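Local atomic coordinates of peptidoglycan glycosyltransferase (Atopobium parvulum, PDB entry 4OVD), a protein that belongs to the penicillin-binding proteins, pairing a dimerisation domain with a transpeptidase-type domain. Residues V299-I304 / Q362-K367. Numbering follows the deposited sequence.
Sequences VITTSI and QLIGDK
Ile364 meets helix 298-307 through both of its branches, one set on Thr301 and the other on Ile304. The ethyl arm ends at CD1, which lies 3.7 Å from the backbone O of Thr301 and 4.1 Å from its CG2, so this methyl rests on main chain and side chain of the same residue. The branch methyl CG2 reaches the next turn, 4.0 Å from CG2 of Ile304. The second torsion of Ile364 places CD1 anti to CA (chi2 172°), which turns it away from the backbone and leaves both methyls facing helix 298-307, CD1 at Thr301 and CG2 at Ile304. In both Thr301 and Ile304 the methyl used is CG2, anti to the backbone N, and each of these side chains crosses Ile364 at about a right angle. No hydrogen bond joins the two segments, and only 115 Å² is buried between them, with CA atoms no closer than 7.9 Å, between Ile304 and Ile364; Ile364 alone bridges the gap from its segment, meeting one backbone O and two side-chain methyls. This is apolar helix packing in the transpeptidase domain of a penicillin-binding protein, where Ile364 lies at the close of helix 353-364, just before helix 366-375. Between the two, Gly365 leaves helical phi/psi with positive phi (94°), breaking the chain between the helices, and it occupies the N-cap position of helix 366-375. Phe369 of that helix touches both Thr301 and Ile364, while Ile373 packs on Ile304. The hydroxyl of Thr301, anti to its own carbonyl carbon, hydrogen-bonds to Ala409 O and takes no part in the apolar contact. Farther round helix 298-307, Val299 O is gripped by two donors, Ser303 N at 3.0 Å and Ser303 OG at 2.6 Å, the hydroxyl tilted 22° from the carbonyl plane.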
loop_
_atom_site.group_PDB
_atom_site.type_symbol
_atom_site.label_atom_id
_atom_site.label_comp_id
_atom_site.label_asym_id
_atom_site.label_seq_id
_atom_site.Cartn_x
_atom_site.Cartn_y
_atom_site.Cartn_z
ATOM N N VAL A 299 -13.558 0.771 -4.583
ATOM C CA VAL A 299 -13.065 1.543 -5.729
ATOM C C VAL A 299 -12.752 0.594 -6.902
ATOM O O VAL A 299 -12.924 0.942 -8.075
ATOM C CB VAL A 299 -11.835 2.305 -5.257
ATOM C CG1 VAL A 299 -11.046 2.815 -6.445
ATOM C CG2 VAL A 299 -12.296 3.447 -4.339
ATOM N N ILE A 300 -12.311 -0.620 -6.565
ATOM C CA ILE A 300 -12.043 -1.660 -7.565
ATOM C C ILE A 300 -13.357 -2.151 -8.155
ATOM O O ILE A 300 -13.543 -2.221 -9.341
ATOM C CB ILE A 300 -11.201 -2.792 -6.909
ATOM C CG1 ILE A 300 -9.832 -2.172 -6.630
ATOM C CG2 ILE A 300 -10.981 -3.933 -7.830
ATOM C CD1 ILE A 300 -9.016 -2.834 -5.592
ATOM N N THR A 301 -14.304 -2.489 -7.303
ATOM C CA THR A 301 -15.596 -2.941 -7.760
ATOM C C THR A 301 -16.268 -1.914 -8.655
ATOM O O THR A 301 -16.857 -2.268 -9.700
ATOM C CB THR A 301 -16.478 -3.201 -6.565
ATOM O OG1 THR A 301 -15.786 -4.157 -5.729
ATOM C CG2 THR A 301 -17.903 -3.615 -7.031
ATOM N N THR A 302 -16.241 -0.634 -8.270
ATOM C CA THR A 302 -16.932 0.353 -9.121
ATOM C C THR A 302 -16.162 0.589 -10.392
ATOM O O THR A 302 -16.768 0.827 -11.451
ATOM C CB THR A 302 -17.191 1.663 -8.359
ATOM O OG1 THR A 302 -15.973 2.041 -7.720
ATOM C CG2 THR A 302 -18.119 1.440 -7.204
ATOM N N SER A 303 -14.838 0.601 -10.308
ATOM C CA SER A 303 -14.046 0.722 -11.529
ATOM C C SER A 303 -14.368 -0.363 -12.569
ATOM O O SER A 303 -14.490 -0.089 -13.765
ATOM C CB SER A 303 -12.578 0.637 -11.203
ATOM O OG SER A 303 -12.274 1.780 -10.459
ATOM N N ILE A 304 -14.484 -1.598 -12.126
ATOM C CA ILE A 304 -14.795 -2.687 -13.016
ATOM C C ILE A 304 -16.135 -2.525 -13.742
ATOM O O ILE A 304 -16.197 -2.761 -14.939
ATOM C CB ILE A 304 -14.761 -4.015 -12.237
ATOM C CG1 ILE A 304 -13.343 -4.328 -11.811
ATOM C CG2 ILE A 304 -15.256 -5.162 -13.099
ATOM C CD1 ILE A 304 -13.317 -5.476 -10.776
ATOM N N GLN A 362 -26.175 -8.136 -9.591
ATOM C CA GLN A 362 -27.175 -7.860 -10.610
ATOM C C GLN A 362 -26.632 -7.263 -11.884
ATOM O O GLN A 362 -27.266 -7.371 -12.911
ATOM C CB GLN A 362 -28.186 -6.871 -10.050
ATOM C CG GLN A 362 -28.857 -7.370 -8.775
ATOM C CD GLN A 362 -29.701 -8.611 -9.024
ATOM O OE1 GLN A 362 -29.578 -9.625 -8.336
ATOM N NE2 GLN A 362 -30.481 -8.563 -10.071
ATOM N N LEU A 363 -25.494 -6.583 -11.830
ATOM C CA LEU A 363 -24.999 -5.929 -13.025
ATOM C C LEU A 363 -23.676 -6.459 -13.526
ATOM O O LEU A 363 -23.545 -6.652 -14.710
ATOM C CB LEU A 363 -24.827 -4.449 -12.755
ATOM C CG LEU A 363 -26.131 -3.785 -12.271
ATOM C CD1 LEU A 363 -25.871 -2.354 -11.898
ATOM C CD2 LEU A 363 -27.164 -3.864 -13.390
ATOM N N ILE A 364 -22.678 -6.634 -12.649
ATOM C CA ILE A 364 -21.351 -7.037 -13.144
ATOM C C ILE A 364 -21.330 -8.503 -13.462
ATOM O O ILE A 364 -20.968 -8.894 -14.586
ATOM C CB ILE A 364 -20.231 -6.661 -12.173
ATOM C CG1 ILE A 364 -20.381 -5.175 -11.744
ATOM C CG2 ILE A 364 -18.853 -6.973 -12.767
ATOM C CD1 ILE A 364 -19.435 -4.747 -10.631
ATOM N N GLY A 365 -21.676 -9.343 -12.497
ATOM C CA GLY A 365 -21.656 -10.765 -12.771
ATOM C C GLY A 365 -20.286 -11.207 -12.310
ATOM O O GLY A 365 -19.314 -10.447 -12.370
ATOM N N ASP A 366 -20.187 -12.464 -11.898
ATOM C CA ASP A 366 -18.942 -12.994 -11.355
ATOM C C ASP A 366 -17.820 -13.039 -12.358
ATOM O O ASP A 366 -16.697 -12.749 -12.041
ATOM C CB ASP A 366 -19.200 -14.416 -10.821
ATOM C CG ASP A 366 -19.984 -14.377 -9.519
ATOM O OD1 ASP A 366 -20.161 -13.248 -8.944
ATOM O OD2 ASP A 366 -20.363 -15.459 -9.050
ATOM N N LYS A 367 -18.145 -13.434 -13.565
ATOM C CA LYS A 367 -17.139 -13.527 -14.616
ATOM C C LYS A 367 -16.420 -12.215 -14.878
ATOM O O LYS A 367 -15.183 -12.207 -14.904
ATOM C CB LYS A 367 -17.773 -14.036 -15.915
ATOM C CG LYS A 367 -16.778 -14.082 -17.073
ATOM C CD LYS A 367 -17.319 -14.929 -18.218
ATOM C CE LYS A 367 -16.429 -14.751 -19.425
ATOM N NZ LYS A 367 -16.889 -15.661 -20.472
#